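Local atomic coordinates of UDP-N-Acetylglucosamine 2-Epimerase (Thermus thermophilus, PDB entry 1V4V), a protein that probably interconverts UDP-N-acetylglucosamine and UDP-N-acetylmannosamine by epimerisation at C2 of the sugar. Residues A[148-153]-A[164-169]; A[156-161]-A[169-174]. All blocks are in the same frame, centred on the assembly; numbering follows the deposited sequence.

Contact 1 (A[148-153]-A[164-169])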
ATOM      1  N   ASP A 148       0.501  10.703   2.198  1.00 24.11           N
ATOM      2  CA  ASP A 148      -0.184  11.883   2.710  1.00 25.00           C
ATOM      3  C   ASP A 148      -0.604  12.743   1.524  1.00 26.19           C
ATOM      4  O   ASP A 148      -1.701  13.298   1.500  1.00 27.06           O
ATOM      5  CB  ASP A 148       0.758  12.685   3.610  1.00 26.98           C
ATOM      6  CG  ASP A 148       0.168  14.019   4.027  1.00 31.89           C
ATOM      7  OD1 ASP A 148      -0.893  14.027   4.699  1.00 28.93           O
ATOM      8  OD2 ASP A 148       0.769  15.058   3.673  1.00 29.68           O
ATOM      9  N   LEU A 149       0.279  12.845   0.536  1.00 25.66           N
ATOM     10  CA  LEU A 149      -0.001  13.631  -0.656  1.00 27.04           C
ATOM     11  C   LEU A 149       0.488  12.901  -1.901  1.00 23.96           C
ATOM     12  O   LEU A 149       1.651  12.501  -1.982  1.00 25.86           O
ATOM     13  CB  LEU A 149       0.680  15.003  -0.554  1.00 28.98           C
ATOM     14  CG  LEU A 149       0.406  16.027  -1.661  1.00 32.34           C
ATOM     15  CD1 LEU A 149      -1.094  16.163  -1.892  1.00 32.41           C
ATOM     16  CD2 LEU A 149       1.019  17.374  -1.264  1.00 31.54           C
ATOM     17  N   ASP A 150      -0.416  12.704  -2.853  1.00 24.37           N
ATOM     18  CA  ASP A 150      -0.081  12.046  -4.113  1.00 23.70           C
ATOM     19  C   ASP A 150       0.025  13.115  -5.184  1.00 25.01           C
ATOM     20  O   ASP A 150      -0.880  13.939  -5.335  1.00 25.42           O
ATOM     21  CB  ASP A 150      -1.172  11.054  -4.517  1.00 27.16           C
ATOM     22  CG  ASP A 150      -1.014   9.709  -3.846  1.00 29.90           C
ATOM     23  OD1 ASP A 150      -2.038   9.131  -3.439  1.00 35.63           O
ATOM     24  OD2 ASP A 150       0.133   9.228  -3.736  1.00 33.26           O
ATOM     25  N   PHE A 151       1.134  13.103  -5.918  1.00 24.08           N
ATOM     26  CA  PHE A 151       1.353  14.058  -6.994  1.00 24.10           C
ATOM     27  C   PHE A 151       1.109  13.301  -8.297  1.00 23.85           C
ATOM     28  O   PHE A 151       1.980  12.582  -8.782  1.00 23.23           O
ATOM     29  CB  PHE A 151       2.785  14.585  -6.920  1.00 23.06           C
ATOM     30  CG  PHE A 151       3.104  15.274  -5.618  1.00 23.85           C
ATOM     31  CD1 PHE A 151       2.697  16.585  -5.393  1.00 22.50           C
ATOM     32  CD2 PHE A 151       3.791  14.602  -4.610  1.00 24.51           C
ATOM     33  CE1 PHE A 151       2.972  17.225  -4.179  1.00 22.77           C
ATOM     34  CE2 PHE A 151       4.071  15.227  -3.394  1.00 25.04           C
ATOM     35  CZ  PHE A 151       3.662  16.543  -3.178  1.00 24.58           C
ATOM     36  N   ALA A 152      -0.098  13.452  -8.837  1.00 23.83           N
ATOM     37  CA  ALA A 152      -0.491  12.771 -10.065  1.00 24.37           C
ATOM     38  C   ALA A 152      -0.050  13.526 -11.311  1.00 24.86           C
ATOM     39  O   ALA A 152      -0.254  14.729 -11.422  1.00 25.49           O
ATOM     40  CB  ALA A 152      -1.996  12.578 -10.086  1.00 23.46           C
ATOM     41  N   PRO A 153       0.556  12.817 -12.272  1.00 26.96           N
ATOM     42  CA  PRO A 153       1.011  13.474 -13.500  1.00 27.73           C
ATOM     43  C   PRO A 153      -0.128  13.894 -14.428  1.00 29.39           C
ATOM     44  O   PRO A 153      -0.008  14.869 -15.164  1.00 31.56           O
ATOM     45  CB  PRO A 153       1.914  12.419 -14.134  1.00 27.74           C
ATOM     46  CG  PRO A 153       1.240  11.131 -13.724  1.00 27.81           C
ATOM     47  CD  PRO A 153       0.925  11.389 -12.266  1.00 24.64           C
ATOM     48  N   GLU A 164      -9.269   4.311  -5.624  1.00 38.67           N
ATOM     49  CA  GLU A 164      -8.668   3.474  -4.591  1.00 38.97           C
ATOM     50  C   GLU A 164      -8.919   4.009  -3.184  1.00 39.68           C
ATOM     51  O   GLU A 164      -8.271   3.588  -2.224  1.00 40.73           O
ATOM     52  CB  GLU A 164      -7.160   3.330  -4.836  1.00 38.31           C
ATOM     53  CG  GLU A 164      -6.824   2.535  -6.082  1.00 38.60           C
ATOM     54  CD  GLU A 164      -5.330   2.381  -6.316  1.00 38.62           C
ATOM     55  OE1 GLU A 164      -4.962   1.710  -7.300  1.00 36.18           O
ATOM     56  OE2 GLU A 164      -4.525   2.927  -5.527  1.00 39.65           O
ATOM     57  N   GLY A 165      -9.853   4.946  -3.065  1.00 41.03           N
ATOM     58  CA  GLY A 165     -10.173   5.495  -1.759  1.00 42.42           C
ATOM     59  C   GLY A 165      -9.403   6.732  -1.341  1.00 42.66           C
ATOM     60  O   GLY A 165      -9.587   7.229  -0.231  1.00 42.10           O
ATOM     61  N   LYS A 166      -8.533   7.231  -2.213  1.00 42.56           N
ATOM     62  CA  LYS A 166      -7.765   8.426  -1.893  1.00 41.14           C
ATOM     63  C   LYS A 166      -8.714   9.616  -1.962  1.00 40.48           C
ATOM     64  O   LYS A 166      -9.564   9.688  -2.844  1.00 39.39           O
ATOM     65  CB  LYS A 166      -6.613   8.611  -2.886  1.00 40.64           C
ATOM     66  CG  LYS A 166      -5.640   7.438  -2.941  1.00 42.06           C
ATOM     67  CD  LYS A 166      -4.953   7.197  -1.600  1.00 42.09           C
ATOM     68  CE  LYS A 166      -3.993   8.321  -1.254  1.00 42.21           C
ATOM     69  NZ  LYS A 166      -3.305   8.082   0.041  1.00 40.50           N
ATOM     70  N   ARG A 167      -8.571  10.542  -1.024  1.00 41.42           N
ATOM     71  CA  ARG A 167      -9.423  11.723  -0.971  1.00 42.38           C
ATOM     72  C   ARG A 167      -8.880  12.852  -1.842  1.00 41.19           C
ATOM     73  O   ARG A 167      -7.675  12.946  -2.073  1.00 39.56           O
ATOM     74  CB  ARG A 167      -9.546  12.201   0.477  1.00 45.60           C
ATOM     75  CG  ARG A 167     -10.188  11.182   1.400  1.00 50.47           C
ATOM     76  CD  ARG A 167      -9.946  11.527   2.858  1.00 54.91           C
ATOM     77  NE  ARG A 167      -8.519  11.551   3.171  1.00 59.18           N
ATOM     78  CZ  ARG A 167      -8.025  11.620   4.403  1.00 60.94           C
ATOM     79  NH1 ARG A 167      -8.845  11.673   5.446  1.00 62.85           N
ATOM     80  NH2 ARG A 167      -6.712  11.637   4.593  1.00 62.56           N
ATOM     81  N   GLU A 168      -9.786  13.706  -2.310  1.00 41.25           N
ATOM     82  CA  GLU A 168      -9.440  14.847  -3.153  1.00 41.58           C
ATOM     83  C   GLU A 168      -8.313  15.708  -2.594  1.00 41.50           C
ATOM     84  O   GLU A 168      -7.349  16.014  -3.295  1.00 40.34           O
ATOM     85  CB  GLU A 168     -10.674  15.728  -3.367  1.00 43.35           C
ATOM     86  CG  GLU A 168     -11.618  15.242  -4.449  1.00 48.14           C
ATOM     87  CD  GLU A 168     -11.176  15.666  -5.838  1.00 50.09           C
ATOM     88  OE1 GLU A 168     -11.802  15.220  -6.822  1.00 51.90           O
ATOM     89  OE2 GLU A 168     -10.210  16.453  -5.944  1.00 51.01           O
ATOM     90  N   GLU A 169      -8.439  16.101  -1.331  1.00 40.53           N
ATOM     91  CA  GLU A 169      -7.443  16.955  -0.693  1.00 41.03           C
ATOM     92  C   GLU A 169      -6.059  16.316  -0.668  1.00 39.16           C
ATOM     93  O   GLU A 169      -5.052  17.006  -0.533  1.00 39.23           O
ATOM     94  CB  GLU A 169      -7.885  17.295   0.736  1.00 44.00           C
ATOM     95  CG  GLU A 169      -7.595  16.209   1.758  1.00 47.98           C
ATOM     96  CD  GLU A 169      -6.302  16.457   2.511  1.00 50.99           C
ATOM     97  OE1 GLU A 169      -5.759  15.498   3.100  1.00 51.88           O
ATOM     98  OE2 GLU A 169      -5.835  17.618   2.525  1.00 52.65           O
TER
HETATM   99  O   HOH W   1      -4.119  11.635   2.556  1.00 61.61           O
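Leu149 and Asp150 of strand 149-152 meet the loop 164-169 through side chains, with the backbones well apart. The CA atoms of Leu149 and Glu169 lie 8.2 Å apart, and those of Asp150 and Lys166 lie 8.8 Å apart. Asp150 and Lys166 carry the contact, their side chains crossing at about a right angle. The lysine chain folds back at chi2 (-61°) and chi3 (-69°), which lays its CE beside the carboxylate. Asp150 OD1 is 3.0 Å from Lys166 CE but 3.8 Å from Lys166 NZ, a long salt bridge. The ammonium reaches past the aspartate to bond the carbonyl oxygens of Asp144 and Thr147, where helix 136-146 ends. Asp150 OD2 lies close to Asp144 OD1, and the lysine charge probably eases that pairing of acids. With a methionine in place of Lys166, those two carbonyls would probably lose their common donor and the neighbouring acids a balancing charge. Leu149 adds a light touch, its CD1 lying 4.3 Å from Glu169 O. A water joins the outer parts of the segments. It donates to Asp148 O at 3.1 Å and accepts from Arg167 NH2 at 3.3 Å, at the edge of the guanidinium group and in its plane. Arg364 pairs with the carboxylates of both Asp148 and Glu169. Gly165, at positive phi, is the C-prime residue of a Schellman motif that closes helix 155-162. The chain then returns to the sheet, as in the beta-alpha-beta crossover of a GT-B Rossmann-like domain.

Contact 2 (A[156-161]-A[169-174])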
ATOM      1  N   LEU A 156      -6.094  11.455 -15.397  1.00 34.23           N
ATOM      2  CA  LEU A 156      -6.387  10.027 -15.382  1.00 34.45           C
ATOM      3  C   LEU A 156      -5.760   9.368 -14.153  1.00 34.21           C
ATOM      4  O   LEU A 156      -6.375   8.515 -13.504  1.00 33.77           O
ATOM      5  CB  LEU A 156      -5.854   9.359 -16.649  1.00 36.47           C
ATOM      6  CG  LEU A 156      -5.963   7.832 -16.688  1.00 39.00           C
ATOM      7  CD1 LEU A 156      -7.425   7.412 -16.588  1.00 41.47           C
ATOM      8  CD2 LEU A 156      -5.343   7.309 -17.971  1.00 41.96           C
ATOM      9  N   ALA A 157      -4.530   9.759 -13.840  1.00 31.34           N
ATOM     10  CA  ALA A 157      -3.843   9.208 -12.678  1.00 31.22           C
ATOM     11  C   ALA A 157      -4.631   9.570 -11.422  1.00 30.26           C
ATOM     12  O   ALA A 157      -4.787   8.747 -10.520  1.00 28.99           O
ATOM     13  CB  ALA A 157      -2.419   9.753 -12.594  1.00 29.89           C
ATOM     14  N   LYS A 158      -5.134  10.801 -11.373  1.00 29.24           N
ATOM     15  CA  LYS A 158      -5.921  11.253 -10.231  1.00 29.53           C
ATOM     16  C   LYS A 158      -7.189  10.412 -10.136  1.00 30.29           C
ATOM     17  O   LYS A 158      -7.601  10.018  -9.045  1.00 28.82           O
ATOM     18  CB  LYS A 158      -6.298  12.730 -10.378  1.00 29.59           C
ATOM     19  CG  LYS A 158      -7.275  13.226  -9.315  1.00 29.68           C
ATOM     20  CD  LYS A 158      -7.575  14.715  -9.443  1.00 30.61           C
ATOM     21  CE  LYS A 158      -8.610  15.146  -8.405  1.00 33.46           C
ATOM     22  NZ  LYS A 158      -8.908  16.603  -8.448  1.00 32.88           N
ATOM     23  N   ALA A 159      -7.799  10.137 -11.285  1.00 31.32           N
ATOM     24  CA  ALA A 159      -9.019   9.337 -11.322  1.00 33.15           C
ATOM     25  C   ALA A 159      -8.756   7.939 -10.767  1.00 32.98           C
ATOM     26  O   ALA A 159      -9.617   7.361 -10.107  1.00 33.94           O
ATOM     27  CB  ALA A 159      -9.549   9.248 -12.742  1.00 34.84           C
ATOM     28  N   ASN A 160      -7.570   7.395 -11.034  1.00 32.37           N
ATOM     29  CA  ASN A 160      -7.218   6.070 -10.526  1.00 31.88           C
ATOM     30  C   ASN A 160      -7.097   6.102  -9.004  1.00 31.81           C
ATOM     31  O   ASN A 160      -7.588   5.210  -8.308  1.00 32.77           O
ATOM     32  CB  ASN A 160      -5.889   5.583 -11.114  1.00 33.26           C
ATOM     33  CG  ASN A 160      -5.994   5.221 -12.583  1.00 35.81           C
ATOM     34  OD1 ASN A 160      -7.066   4.865 -13.069  1.00 37.09           O
ATOM     35  ND2 ASN A 160      -4.875   5.290 -13.291  1.00 34.50           N
ATOM     36  N   LEU A 161      -6.448   7.141  -8.489  1.00 29.93           N
ATOM     37  CA  LEU A 161      -6.251   7.282  -7.053  1.00 30.94           C
ATOM     38  C   LEU A 161      -7.566   7.401  -6.297  1.00 31.50           C
ATOM     39  O   LEU A 161      -7.734   6.793  -5.240  1.00 32.49           O
ATOM     40  CB  LEU A 161      -5.354   8.490  -6.769  1.00 28.64           C
ATOM     41  CG  LEU A 161      -3.911   8.288  -7.248  1.00 27.95           C
ATOM     42  CD1 LEU A 161      -3.153   9.609  -7.223  1.00 25.44           C
ATOM     43  CD2 LEU A 161      -3.229   7.250  -6.369  1.00 27.63           C
ATOM     44  N   GLU A 169      -8.439  16.101  -1.331  1.00 40.53           N
ATOM     45  CA  GLU A 169      -7.443  16.955  -0.693  1.00 41.03           C
ATOM     46  C   GLU A 169      -6.059  16.316  -0.668  1.00 39.16           C
ATOM     47  O   GLU A 169      -5.052  17.006  -0.533  1.00 39.23           O
ATOM     48  CB  GLU A 169      -7.885  17.295   0.736  1.00 44.00           C
ATOM     49  CG  GLU A 169      -7.595  16.209   1.758  1.00 47.98           C
ATOM     50  CD  GLU A 169      -6.302  16.457   2.511  1.00 50.99           C
ATOM     51  OE1 GLU A 169      -5.759  15.498   3.100  1.00 51.88           O
ATOM     52  OE2 GLU A 169      -5.835  17.618   2.525  1.00 52.65           O
ATOM     53  N   GLY A 170      -6.015  14.996  -0.800  1.00 36.12           N
ATOM     54  CA  GLY A 170      -4.744  14.301  -0.778  1.00 35.67           C
ATOM     55  C   GLY A 170      -4.127  14.078  -2.146  1.00 34.39           C
ATOM     56  O   GLY A 170      -3.145  13.343  -2.267  1.00 33.80           O
ATOM     57  N   ILE A 171      -4.698  14.696  -3.176  1.00 32.40           N
ATOM     58  CA  ILE A 171      -4.178  14.542  -4.535  1.00 30.84           C
ATOM     59  C   ILE A 171      -3.969  15.895  -5.205  1.00 31.29           C
ATOM     60  O   ILE A 171      -4.826  16.774  -5.126  1.00 30.18           O
ATOM     61  CB  ILE A 171      -5.146  13.738  -5.426  1.00 31.56           C
ATOM     62  CG1 ILE A 171      -5.460  12.387  -4.779  1.00 29.58           C
ATOM     63  CG2 ILE A 171      -4.532  13.540  -6.811  1.00 29.52           C
ATOM     64  CD1 ILE A 171      -6.607  11.654  -5.435  1.00 29.98           C
ATOM     65  N   LEU A 172      -2.826  16.044  -5.868  1.00 29.36           N
ATOM     66  CA  LEU A 172      -2.486  17.268  -6.592  1.00 30.00           C
ATOM     67  C   LEU A 172      -2.030  16.858  -7.992  1.00 28.54           C
ATOM     68  O   LEU A 172      -1.141  16.027  -8.126  1.00 26.84           O
ATOM     69  CB  LEU A 172      -1.343  18.007  -5.885  1.00 30.66           C
ATOM     70  CG  LEU A 172      -0.819  19.289  -6.545  1.00 34.51           C
ATOM     71  CD1 LEU A 172      -1.873  20.382  -6.454  1.00 37.85           C
ATOM     72  CD2 LEU A 172       0.453  19.748  -5.844  1.00 36.38           C
ATOM     73  N   VAL A 173      -2.651  17.412  -9.029  1.00 28.55           N
ATOM     74  CA  VAL A 173      -2.253  17.093 -10.402  1.00 28.62           C
ATOM     75  C   VAL A 173      -1.123  18.064 -10.721  1.00 27.94           C
ATOM     76  O   VAL A 173      -1.327  19.274 -10.754  1.00 29.28           O
ATOM     77  CB  VAL A 173      -3.414  17.294 -11.395  1.00 29.56           C
ATOM     78  CG1 VAL A 173      -2.944  17.006 -12.808  1.00 31.75           C
ATOM     79  CG2 VAL A 173      -4.563  16.366 -11.037  1.00 30.94           C
ATOM     80  N   THR A 174       0.067  17.525 -10.968  1.00 26.29           N
ATOM     81  CA  THR A 174       1.239  18.356 -11.203  1.00 26.50           C
ATOM     82  C   THR A 174       1.822  18.370 -12.610  1.00 26.41           C
ATOM     83  O   THR A 174       2.546  19.296 -12.966  1.00 26.16           O
ATOM     84  CB  THR A 174       2.381  17.923 -10.272  1.00 26.68           C
ATOM     85  OG1 THR A 174       2.780  16.589 -10.618  1.00 26.70           O
ATOM     86  CG2 THR A 174       1.928  17.946  -8.815  1.00 26.23           C
TER
HETATM   87  O   HOH W   2      -6.164  17.340  -7.556  1.00 38.19           O
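Ile171 is the hub of this contact, meeting both Lys158 and Leu161 of the helix. Its CG2 methyl lies 3.7 Å from Lys158 CG. Its CD1 methyl lies 3.7 Å from Leu161 CB, where the two side chains cross obliquely. One isoleucine thus touches two residues nearly a turn apart on the helix. Val173 takes the next part of the lysine stem, its CG2 being 3.8 Å from Lys158 CD. The lysine crosses this valine at about a right angle. Lys158 starts with CG anti to the backbone N (chi1 172°) and stays extended to its end. Its methylenes therefore run over the two beta-branched residues, while the ammonium emerges beyond them. There Lys158 NZ forms a salt bridge with Glu168, in the loop that leads to the strand. A water lies 3.0 Å from Lys158 NZ, which donates to it, and 2.8 Å from Ile171 O. The lysine thus packs through its methylenes and keeps its charge at the far end of the chain. Further out, backbone bonds of Gly170 and Leu172 to Asp150, and of Leu172 and Thr174 to Ala152, fix the strand. Helix 155-162 runs nearly antiparallel to strand 171-173, at 168° with 8.9 Å between the short axes. Leu161 and Ala157 also touch strand 149-152, so the helix spans both strands. Leu172 turns away from this helix and packs on Met356 of helix 353-364, and Val173 pairs through its backbone with Trp374 of the C-terminal tail.

Both contacts belong to one beta-alpha-beta unit, strand 149-152, helix 155-162 and strand 171-173, at one edge of the seven-stranded parallel sheet. Their centres are about 5 Å apart, and they share Glu169. Contact 2 is the buried one, mainly apolar under the helix, with its one charged end at the margin. Contact 1 is only partly buried, looser and more polar, depending on a long ion pair and a water. The lysines differ accordingly: in 156-161 the stem does the packing, in 164-169 the bent chain serves an acid and a helix end. The contacts also meet directly, through Leu149 CD1 against Gly170 O at 3.5 Å and through Asp150 CB against Leu161 CD1 at 3.7 Å.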